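Local atomic coordinates of aspartate aminotransferase (Thermotoga maritima, PDB entry 1O4S), a protein that catalyses the pyridoxal-phosphate-dependent transfer of an amino group from L-aspartate to 2-oxoglutarate, giving oxaloacetate and L-glutamate. Residues Glu41-Phe53 with Arg365-Ala378. Residues are numbered along the deposited sequence; the frame is centred on the assembly and turned at random.
Sequences EDVINLTAGEPDF and RLSFATSIERLTEA. With SO4 (sulfate ion), chain K.
The probable substrate-carboxylate site lies where Arg-365 meets the loop 47-49. The arginine probably binds L-aspartate, as does Gly-49. A sulfate ion, probably from the crystallisation liquor, sits there. Arg-365 NH1 donates to sulfate O1 at 2.9 Å and NH2 to sulfate O3 at 3.0 Å, both nearly straight. NH2 also makes a weak bond to Thr-47 O, which lies at the guanidinium edge, in plane. A bend at chi3 (76°) turns the group toward the loop. Asn-185 OD1 accepts from NH1, and its ND2 bonds the sulfate. Two partners on each nitrogen would limit the group's rotation.

Ser-367, in strand 363-367, bonds segment 46-48 twice. Its N donates to Leu-46 O at 2.8 Å, and its OG to Ala-48 O at 2.6 Å.

Leu-46 packs between strand 363-367 and helix 372-386. Its CD1 meets Ala-378 CB at 3.6 Å, and its CD2 meets Thr-370 CG2.

Farther along, Arg-374 NH1 forms a salt bridge with Asp-42 OD1 at 3.1 Å, on the syn lone pair. The two flat groups are 19° from coplanar. Ile-44 CG1 lies over one guanidinium face, offset toward its rim. Asp-52 CG comes within 3.3 Å of Ala-369 O, and its OD2 forms a salt bridge with Arg-305.

An arginine that receives the substrate carboxylate beside an N-terminal loop is characteristic of class I aminotransferases.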
loop_
_atom_site.group_PDB
_atom_site.type_symbol
_atom_site.label_atom_id
_atom_site.label_comp_id
_atom_site.label_asym_id
_atom_site.label_seq_id
_atom_site.Cartn_x
_atom_site.Cartn_y
_atom_site.Cartn_z
ATOM N N GLU B 41 19.117 2.275 30.044
ATOM C CA GLU B 41 18.041 2.110 31.011
ATOM C C GLU B 41 17.220 0.852 30.680
ATOM O O GLU B 41 17.068 0.456 29.501
ATOM C CB GLU B 41 17.143 3.348 31.066
ATOM C CG GLU B 41 17.869 4.646 31.395
ATOM C CD GLU B 41 18.195 4.803 32.868
ATOM O OE1 GLU B 41 18.775 5.868 33.233
ATOM O OE2 GLU B 41 17.876 3.879 33.667
ATOM N N ASP B 42 16.707 0.233 31.748
ATOM C CA ASP B 42 15.925 -0.998 31.643
ATOM C C ASP B 42 14.441 -0.675 31.473
ATOM O O ASP B 42 13.643 -0.796 32.414
ATOM C CB ASP B 42 16.148 -1.906 32.867
ATOM C CG ASP B 42 15.454 -3.264 32.719
ATOM O OD1 ASP B 42 15.166 -3.702 31.551
ATOM O OD2 ASP B 42 15.146 -3.939 33.727
ATOM N N VAL B 43 14.088 -0.263 30.262
ATOM C CA VAL B 43 12.712 0.100 29.951
ATOM C C VAL B 43 11.915 -1.170 29.659
ATOM O O VAL B 43 12.285 -1.935 28.769
ATOM C CB VAL B 43 12.631 1.039 28.709
ATOM C CG1 VAL B 43 11.200 1.171 28.199
ATOM C CG2 VAL B 43 13.225 2.416 29.037
ATOM N N ILE B 44 10.844 -1.396 30.417
ATOM C CA ILE B 44 9.866 -2.407 30.068
ATOM C C ILE B 44 8.779 -1.706 29.250
ATOM O O ILE B 44 8.066 -0.841 29.738
ATOM C CB ILE B 44 9.296 -3.124 31.320
ATOM C CG1 ILE B 44 10.430 -3.671 32.206
ATOM C CG2 ILE B 44 8.369 -4.267 30.901
ATOM C CD1 ILE B 44 10.007 -3.937 33.641
ATOM N N ASN B 45 8.670 -2.094 27.991
ATOM C CA ASN B 45 7.841 -1.396 27.027
ATOM C C ASN B 45 6.585 -2.197 26.804
ATOM O O ASN B 45 6.605 -3.193 26.109
ATOM C CB ASN B 45 8.586 -1.201 25.690
ATOM C CG ASN B 45 7.872 -0.194 24.758
ATOM O OD1 ASN B 45 6.660 -0.268 24.569
ATOM N ND2 ASN B 45 8.631 0.772 24.218
ATOM N N LEU B 46 5.497 -1.726 27.384
ATOM C CA LEU B 46 4.203 -2.362 27.267
ATOM C C LEU B 46 3.253 -1.606 26.338
ATOM O O LEU B 46 2.040 -1.554 26.586
ATOM C CB LEU B 46 3.604 -2.472 28.660
ATOM C CG LEU B 46 4.574 -3.162 29.606
ATOM C CD1 LEU B 46 3.955 -3.236 30.973
ATOM C CD2 LEU B 46 4.984 -4.548 29.065
ATOM N N THR B 47 3.798 -1.054 25.259
ATOM C CA THR B 47 2.990 -0.339 24.257
ATOM C C THR B 47 2.758 -1.101 22.963
ATOM O O THR B 47 2.032 -0.610 22.109
ATOM C CB THR B 47 3.633 1.016 23.868
ATOM O OG1 THR B 47 4.909 0.818 23.228
ATOM C CG2 THR B 47 3.906 1.892 25.109
ATOM N N ALA B 48 3.367 -2.280 22.800
ATOM C CA ALA B 48 3.347 -2.960 21.511
ATOM C C ALA B 48 1.945 -3.218 20.985
ATOM O O ALA B 48 1.043 -3.583 21.735
ATOM C CB ALA B 48 4.159 -4.272 21.554
ATOM N N GLY B 49 1.786 -2.992 19.687
ATOM C CA GLY B 49 0.624 -3.432 18.949
ATOM C C GLY B 49 0.815 -4.711 18.150
ATOM O O GLY B 49 0.037 -4.959 17.210
ATOM N N GLU B 50 1.837 -5.518 18.488
ATOM C CA GLU B 50 2.116 -6.775 17.774
ATOM C C GLU B 50 2.566 -7.870 18.724
ATOM O O GLU B 50 3.272 -7.580 19.679
ATOM C CB GLU B 50 3.210 -6.595 16.685
ATOM C CG GLU B 50 4.610 -6.313 17.219
ATOM C CD GLU B 50 5.570 -5.769 16.180
ATOM O OE1 GLU B 50 5.423 -6.117 14.983
ATOM O OE2 GLU B 50 6.494 -5.009 16.587
ATOM N N PRO B 51 2.215 -9.126 18.416
ATOM C CA PRO B 51 2.640 -10.240 19.260
ATOM C C PRO B 51 4.159 -10.385 19.298
ATOM O O PRO B 51 4.883 -10.022 18.357
ATOM C CB PRO B 51 1.922 -11.461 18.647
ATOM C CG PRO B 51 0.838 -10.883 17.806
ATOM C CD PRO B 51 1.375 -9.581 17.289
ATOM N N ASP B 52 4.649 -10.881 20.411
ATOM C CA ASP B 52 6.083 -11.102 20.596
ATOM C C ASP B 52 6.482 -12.543 20.210
ATOM O O ASP B 52 7.248 -13.196 20.905
ATOM C CB ASP B 52 6.453 -10.811 22.059
ATOM C CG ASP B 52 5.669 -11.675 23.052
ATOM O OD1 ASP B 52 4.452 -11.850 22.877
ATOM O OD2 ASP B 52 6.180 -12.193 24.056
ATOM N N PHE B 53 5.867 -13.088 19.183
ATOM C CA PHE B 53 6.156 -14.431 18.754
ATOM C C PHE B 53 6.794 -14.254 17.370
ATOM O O PHE B 53 6.577 -13.250 16.698
ATOM C CB PHE B 53 4.881 -15.280 18.675
ATOM C CG PHE B 53 4.462 -15.881 19.984
ATOM C CD1 PHE B 53 4.469 -17.248 20.175
ATOM C CD2 PHE B 53 4.050 -15.076 21.036
ATOM C CE1 PHE B 53 4.088 -17.809 21.409
ATOM C CE2 PHE B 53 3.673 -15.628 22.254
ATOM C CZ PHE B 53 3.695 -16.990 22.429
ATOM N N ARG B 365 -3.389 2.326 28.178
ATOM C CA ARG B 365 -3.377 1.004 27.548
ATOM C C ARG B 365 -2.067 0.291 27.822
ATOM O O ARG B 365 -1.000 0.809 27.520
ATOM C CB ARG B 365 -3.572 1.082 26.030
ATOM C CG ARG B 365 -3.866 -0.252 25.408
ATOM C CD ARG B 365 -3.810 -0.260 23.926
ATOM N NE ARG B 365 -2.446 -0.257 23.419
ATOM C CZ ARG B 365 -2.157 -0.229 22.127
ATOM N NH1 ARG B 365 -3.138 -0.215 21.235
ATOM N NH2 ARG B 365 -0.886 -0.215 21.731
ATOM N N LEU B 366 -2.197 -0.898 28.403
ATOM C CA LEU B 366 -1.102 -1.806 28.666
ATOM C C LEU B 366 -1.196 -3.019 27.700
ATOM O O LEU B 366 -2.240 -3.642 27.516
ATOM C CB LEU B 366 -1.131 -2.197 30.157
ATOM C CG LEU B 366 -0.123 -3.227 30.678
ATOM C CD1 LEU B 366 -0.000 -3.126 32.176
ATOM C CD2 LEU B 366 -0.497 -4.675 30.259
ATOM N N SER B 367 -0.098 -3.324 27.036
ATOM C CA SER B 367 -0.041 -4.500 26.177
ATOM C C SER B 367 0.631 -5.596 26.934
ATOM O O SER B 367 1.629 -5.358 27.640
ATOM C CB SER B 367 0.773 -4.232 24.896
ATOM O OG SER B 367 0.187 -3.158 24.205
ATOM N N PHE B 368 0.104 -6.800 26.804
ATOM C CA PHE B 368 0.765 -7.926 27.435
ATOM C C PHE B 368 1.368 -8.910 26.403
ATOM O O PHE B 368 1.256 -10.147 26.519
ATOM C CB PHE B 368 -0.118 -8.585 28.498
ATOM C CG PHE B 368 -1.517 -8.874 28.071
ATOM C CD1 PHE B 368 -1.833 -10.072 27.437
ATOM C CD2 PHE B 368 -2.543 -7.970 28.360
ATOM C CE1 PHE B 368 -3.134 -10.366 27.102
ATOM C CE2 PHE B 368 -3.836 -8.252 28.015
ATOM C CZ PHE B 368 -4.132 -9.462 27.383
ATOM N N ALA B 369 2.004 -8.319 25.392
ATOM C CA ALA B 369 2.817 -9.078 24.441
ATOM C C ALA B 369 4.250 -9.074 24.964
ATOM O O ALA B 369 5.185 -8.679 24.277
ATOM C CB ALA B 369 2.706 -8.497 23.015
ATOM N N THR B 370 4.400 -9.480 26.220
ATOM C CA THR B 370 5.697 -9.774 26.814
ATOM C C THR B 370 5.567 -10.867 27.869
ATOM O O THR B 370 4.470 -11.256 28.263
ATOM C CB THR B 370 6.403 -8.507 27.399
ATOM O OG1 THR B 370 5.979 -8.257 28.737
ATOM C CG2 THR B 370 5.997 -7.223 26.702
ATOM N N SER B 371 6.710 -11.379 28.300
ATOM C CA SER B 371 6.736 -12.498 29.217
ATOM C C SER B 371 6.099 -12.157 30.575
ATOM O O SER B 371 6.092 -10.997 31.004
ATOM C CB SER B 371 8.167 -12.947 29.411
ATOM O OG SER B 371 8.923 -11.885 29.929
ATOM N N ILE B 372 5.566 -13.186 31.238
ATOM C CA ILE B 372 5.046 -13.037 32.586
ATOM C C ILE B 372 6.107 -12.451 33.488
ATOM O O ILE B 372 5.792 -11.633 34.356
ATOM C CB ILE B 372 4.465 -14.372 33.123
ATOM C CG1 ILE B 372 3.095 -14.582 32.486
ATOM C CG2 ILE B 372 4.305 -14.341 34.658
ATOM C CD1 ILE B 372 2.386 -15.806 32.937
ATOM N N GLU B 373 7.363 -12.808 33.226
ATOM C CA GLU B 373 8.498 -12.311 34.001
ATOM C C GLU B 373 8.595 -10.780 33.950
ATOM O O GLU B 373 8.729 -10.110 34.968
ATOM C CB GLU B 373 9.812 -12.924 33.484
ATOM C CG GLU B 373 11.035 -12.506 34.312
ATOM C CD GLU B 373 12.375 -12.985 33.742
ATOM O OE1 GLU B 373 12.400 -13.435 32.584
ATOM O OE2 GLU B 373 13.410 -12.904 34.465
ATOM N N ARG B 374 8.553 -10.253 32.745
ATOM C CA ARG B 374 8.670 -8.821 32.527
ATOM C C ARG B 374 7.415 -8.089 32.981
ATOM O O ARG B 374 7.512 -7.000 33.526
ATOM C CB ARG B 374 8.940 -8.526 31.052
ATOM C CG ARG B 374 10.277 -9.026 30.579
ATOM C CD ARG B 374 11.445 -8.216 31.088
ATOM N NE ARG B 374 11.747 -7.085 30.197
ATOM C CZ ARG B 374 12.548 -6.058 30.515
ATOM N NH1 ARG B 374 13.114 -5.991 31.720
ATOM N NH2 ARG B 374 12.753 -5.085 29.624
ATOM N N LEU B 375 6.254 -8.696 32.725
ATOM C CA LEU B 375 4.985 -8.185 33.210
ATOM C C LEU B 375 4.978 -8.079 34.736
ATOM O O LEU B 375 4.429 -7.137 35.287
ATOM C CB LEU B 375 3.831 -9.066 32.748
ATOM C CG LEU B 375 3.435 -8.983 31.268
ATOM C CD1 LEU B 375 2.454 -10.084 30.984
ATOM C CD2 LEU B 375 2.819 -7.647 30.951
ATOM N N THR B 376 5.585 -9.056 35.403
ATOM C CA THR B 376 5.628 -9.080 36.850
ATOM C C THR B 376 6.439 -7.917 37.362
ATOM O O THR B 376 6.043 -7.267 38.329
ATOM C CB THR B 376 6.250 -10.384 37.376
ATOM O OG1 THR B 376 5.431 -11.495 37.014
ATOM C CG2 THR B 376 6.215 -10.409 38.907
ATOM N N GLU B 377 7.590 -7.691 36.747
ATOM C CA GLU B 377 8.451 -6.591 37.137
ATOM C C GLU B 377 7.760 -5.261 36.839
ATOM O O GLU B 377 7.839 -4.359 37.650
ATOM C CB GLU B 377 9.803 -6.636 36.405
ATOM C CG GLU B 377 11.000 -6.388 37.317
ATOM C CD GLU B 377 11.520 -4.964 37.330
ATOM O OE1 GLU B 377 11.977 -4.560 36.232
ATOM O OE2 GLU B 377 11.523 -4.287 38.424
ATOM N N ALA B 378 7.091 -5.145 35.688
ATOM C CA ALA B 378 6.425 -3.889 35.329
ATOM C C ALA B 378 5.290 -3.602 36.293
ATOM O O ALA B 378 5.143 -2.477 36.744
ATOM C CB ALA B 378 5.906 -3.908 33.892
HETATM S S SO4 K . -1.376 0.203 18.049
HETATM O O1 SO4 K . -2.401 -0.748 18.500
HETATM O O2 SO4 K . -2.020 1.521 17.993
HETATM O O3 SO4 K . -0.152 0.240 18.884
HETATM O O4 SO4 K . -0.939 -0.242 16.737
#